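Local structure of penicillin-binding protein A (3UN7) at residues R360-S363 and P364-A368; A206-T209 and E210-L214. The protein probably acts as a periplasmic D,D-transpeptidase that cross-links peptidoglycan in the mycobacterial cell wall and takes part in regulating cell length. All coordinates share one frame; numbering follows the deposited sequence.

Contacts 1 and 2 are both short-range and both lie in the transpeptidase region, away from S193, the probable acylated serine. Their centres are 16 Å apart, and their nearest atoms, about 6 Å apart, do not touch. Contact 1 leads from strand 357-360 into helix 364-379. It is partly buried, with two valines and an alanine packed next to an N-cap. Contact 2 leads from helix 196-205 to strand 213-215. It lies at the surface and contains a type I turn whose one assigned hydrogen bond is weak. Helix 364-379 links the two places, because E210 of contact 2 touches K369 and L373 on that helix.

Contact 1. Residues R360-S363 and P364-A368; sequences RAVS and PQVAA
S363 OG accepts a hydrogen bond from V366 N at 3.1 Å, with an N-H...O angle of 161°. The hydroxyl sits between the backbone N and the carbonyl carbon (chi1 67°). That rotation turns OG toward the first helical turn and also brings it to 3.3 Å from V366 CG2. The carbonyl of the same serine takes A367 N as the first i to i+4 bond, O to N 3.0 Å and nearly straight. S363 is thus the N-cap of helix 364-379, and P364 is the first helical residue, where no backbone N-H is needed. Q365 OE1 lies 3.6 Å from S363 CB.

Beside the cap the contact is apolar. V362 and V366 cross at about a right angle, and V362 CG2 lies only 3.3 Å from V366 CG1, a tight pair. The other V362 branch, CG1, packs against the backbone N and CB of A367. Both valines and A367 are buried.

R360, an exposed residue, curls back along the chain. A bend at chi3 (-80°) brings NH2 to V362 O at 2.7 Å. The oxygen lies in the guanidinium plane, and the donor lies in the carbonyl plane. P364 CD covers one guanidinium face, 3.5 Å from R360 NH2. The same nitrogen also bonds G330 O.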
loop_
_atom_site.group_PDB
_atom_site.type_symbol
_atom_site.label_atom_id
_atom_site.label_comp_id
_atom_site.label_asym_id
_atom_site.label_seq_id
_atom_site.Cartn_x
_atom_site.Cartn_y
_atom_site.Cartn_z
ATOM N N ARG A 360 -0.020 19.465 -2.206
ATOM C CA ARG A 360 1.041 19.405 -3.200
ATOM C C ARG A 360 2.351 19.052 -2.495
ATOM O O ARG A 360 2.831 19.806 -1.637
ATOM C CB ARG A 360 1.194 20.712 -3.988
ATOM C CG ARG A 360 2.371 20.658 -4.958
ATOM C CD ARG A 360 2.446 21.834 -5.930
ATOM N NE ARG A 360 1.529 21.702 -7.064
ATOM C CZ ARG A 360 1.676 20.851 -8.084
ATOM N NH1 ARG A 360 0.774 20.847 -9.058
ATOM N NH2 ARG A 360 2.712 20.008 -8.145
ATOM N N ALA A 361 2.918 17.902 -2.862
ATOM C CA ALA A 361 4.146 17.424 -2.240
ATOM C C ALA A 361 5.369 18.059 -2.883
ATOM O O ALA A 361 6.360 18.352 -2.215
ATOM C CB ALA A 361 4.231 15.915 -2.355
ATOM N N VAL A 362 5.280 18.272 -4.186
ATOM C CA VAL A 362 6.445 18.585 -4.991
ATOM C C VAL A 362 5.942 19.339 -6.228
ATOM O O VAL A 362 4.798 19.144 -6.651
ATOM C CB VAL A 362 7.175 17.237 -5.315
ATOM C CG1 VAL A 362 6.856 16.707 -6.720
ATOM C CG2 VAL A 362 8.625 17.335 -5.032
ATOM N N SER A 363 6.775 20.224 -6.784
ATOM C CA SER A 363 6.398 21.022 -7.949
ATOM C C SER A 363 6.185 20.099 -9.155
ATOM O O SER A 363 6.659 18.958 -9.140
ATOM C CB SER A 363 7.500 22.030 -8.256
ATOM O OG SER A 363 8.666 21.359 -8.693
ATOM N N PRO A 364 5.464 20.567 -10.193
ATOM C CA PRO A 364 5.303 19.734 -11.390
ATOM C C PRO A 364 6.637 19.384 -12.048
ATOM O O PRO A 364 6.785 18.300 -12.623
ATOM C CB PRO A 364 4.469 20.616 -12.324
ATOM C CG PRO A 364 3.720 21.531 -11.397
ATOM C CD PRO A 364 4.741 21.844 -10.330
ATOM N N GLN A 365 7.599 20.299 -11.944
ATOM C CA GLN A 365 8.925 20.101 -12.515
ATOM C C GLN A 365 9.663 18.964 -11.807
ATOM O O GLN A 365 10.283 18.117 -12.456
ATOM C CB GLN A 365 9.752 21.399 -12.456
ATOM C CG GLN A 365 9.233 22.556 -13.321
ATOM C CD GLN A 365 7.903 23.144 -12.830
ATOM O OE1 GLN A 365 7.628 23.204 -11.624
ATOM N NE2 GLN A 365 7.073 23.587 -13.775
ATOM N N VAL A 366 9.594 18.949 -10.482
ATOM C CA VAL A 366 10.239 17.892 -9.710
ATOM C C VAL A 366 9.537 16.553 -9.967
ATOM O O VAL A 366 10.200 15.543 -10.205
ATOM C CB VAL A 366 10.348 18.267 -8.208
ATOM C CG1 VAL A 366 10.882 17.101 -7.383
ATOM C CG2 VAL A 366 11.280 19.488 -8.045
ATOM N N ALA A 367 8.204 16.570 -9.984
ATOM C CA ALA A 367 7.405 15.386 -10.306
ATOM C C ALA A 367 7.835 14.784 -11.637
ATOM O O ALA A 367 8.026 13.580 -11.730
ATOM C CB ALA A 367 5.919 15.733 -10.343
ATOM N N ALA A 368 7.991 15.630 -12.657
ATOM C CA ALA A 368 8.479 15.180 -13.968
ATOM C C ALA A 368 9.911 14.634 -13.929
ATOM O O ALA A 368 10.217 13.641 -14.581
ATOM C CB ALA A 368 8.359 16.287 -15.000
#

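Contact 2. Residues A206-T209 and E210-L214; sequences AGAT and ETEQL
T209 and E212 are the first and last residues of a type I beta turn. The turn follows the Schellman motif at G207 that ends helix 196-205, and it leads into strand 213-215.

One assigned hydrogen bond spans the turn. E212 N donates to T209 O at 3.4 Å; the bond is fairly straight but weak.

Side-chain carbons make several close contacts across the turn. E212 CG stands between its own backbone N and carbonyl carbon (chi1 73°), which folds the chain back over the turn. CG then lies 3.1 Å from T209 O, and E212 CB is 3.7 Å from T209 OG1. A bend at chi2 carries the carboxylate on toward A208, where E212 OE2 lies 3.7 Å from A208 CB. E212 also touches L260 of helix 254-264.

E210 carries a charge to a neighbouring helix. Extended beyond CG, it touches K369 and L373 of helix 364-379. In the backbone, E210 and E212 share hydrogen bonds with R246 and L245 respectively. Across the turn itself the chemistry is one weak bond and carbon contacts, while E210 OE1 lies close to E372 OE1, which may raise the proton affinity of one of the two carboxylates.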
loop_
_atom_site.group_PDB
_atom_site.type_symbol
_atom_site.label_atom_id
_atom_site.label_comp_id
_atom_site.label_asym_id
_atom_site.label_seq_id
_atom_site.Cartn_x
_atom_site.Cartn_y
_atom_site.Cartn_z
ATOM N N ALA A 206 15.875 21.240 -3.227
ATOM C CA ALA A 206 16.917 22.082 -2.662
ATOM C C ALA A 206 17.853 22.606 -3.756
ATOM O O ALA A 206 18.738 23.408 -3.480
ATOM C CB ALA A 206 17.703 21.326 -1.582
ATOM N N GLY A 207 17.655 22.143 -4.993
ATOM C CA GLY A 207 18.416 22.643 -6.141
ATOM C C GLY A 207 19.508 21.746 -6.699
ATOM O O GLY A 207 20.296 22.180 -7.549
ATOM N N ALA A 208 19.572 20.495 -6.234
ATOM C CA ALA A 208 20.475 19.520 -6.841
ATOM C C ALA A 208 20.037 19.279 -8.292
ATOM O O ALA A 208 18.884 19.518 -8.650
ATOM C CB ALA A 208 20.468 18.210 -6.055
ATOM N N THR A 209 20.960 18.834 -9.131
ATOM C CA THR A 209 20.606 18.488 -10.509
ATOM C C THR A 209 20.903 17.024 -10.740
ATOM O O THR A 209 21.695 16.411 -10.017
ATOM C CB THR A 209 21.347 19.333 -11.568
ATOM O OG1 THR A 209 22.734 18.983 -11.582
ATOM C CG2 THR A 209 21.199 20.824 -11.302
ATOM N N GLU A 210 20.255 16.476 -11.760
ATOM C CA GLU A 210 20.386 15.078 -12.119
ATOM C C GLU A 210 21.770 14.738 -12.627
ATOM O O GLU A 210 22.166 13.570 -12.641
ATOM C CB GLU A 210 19.393 14.740 -13.220
ATOM C CG GLU A 210 17.942 14.753 -12.816
ATOM C CD GLU A 210 17.068 14.264 -13.946
ATOM O OE1 GLU A 210 17.608 13.589 -14.853
ATOM O OE2 GLU A 210 15.848 14.548 -13.937
ATOM N N THR A 211 22.496 15.758 -13.073
ATOM C CA THR A 211 23.771 15.536 -13.727
ATOM C C THR A 211 24.943 15.755 -12.791
ATOM O O THR A 211 26.076 15.509 -13.180
ATOM C CB THR A 211 23.973 16.422 -14.991
ATOM O OG1 THR A 211 24.952 17.432 -14.715
ATOM C CG2 THR A 211 22.668 17.055 -15.449
ATOM N N GLU A 212 24.677 16.206 -11.563
ATOM C CA GLU A 212 25.760 16.457 -10.630
ATOM C C GLU A 212 26.362 15.150 -10.127
ATOM O O GLU A 212 25.690 14.115 -10.076
ATOM C CB GLU A 212 25.315 17.340 -9.460
ATOM C CG GLU A 212 24.418 16.641 -8.452
ATOM C CD GLU A 212 24.800 16.973 -7.029
ATOM O OE1 GLU A 212 26.003 17.261 -6.772
ATOM O OE2 GLU A 212 23.901 16.937 -6.169
ATOM N N GLN A 213 27.628 15.225 -9.732
ATOM C CA GLN A 213 28.444 14.039 -9.524
ATOM C C GLN A 213 28.489 13.603 -8.065
ATOM O O GLN A 213 28.734 14.418 -7.181
ATOM C CB GLN A 213 29.858 14.287 -10.074
ATOM C CG GLN A 213 29.877 14.560 -11.592
ATOM C CD GLN A 213 29.419 13.361 -12.403
ATOM O OE1 GLN A 213 28.436 13.435 -13.146
ATOM N NE2 GLN A 213 30.112 12.237 -12.239
ATOM N N LEU A 214 28.231 12.315 -7.829
ATOM C CA LEU A 214 28.279 11.731 -6.487
ATOM C C LEU A 214 29.192 10.511 -6.466
ATOM O O LEU A 214 29.445 9.895 -7.511
ATOM C CB LEU A 214 26.878 11.316 -6.023
ATOM C CG LEU A 214 25.779 12.371 -6.070
ATOM C CD1 LEU A 214 24.387 11.699 -5.998
ATOM C CD2 LEU A 214 25.974 13.359 -4.958
#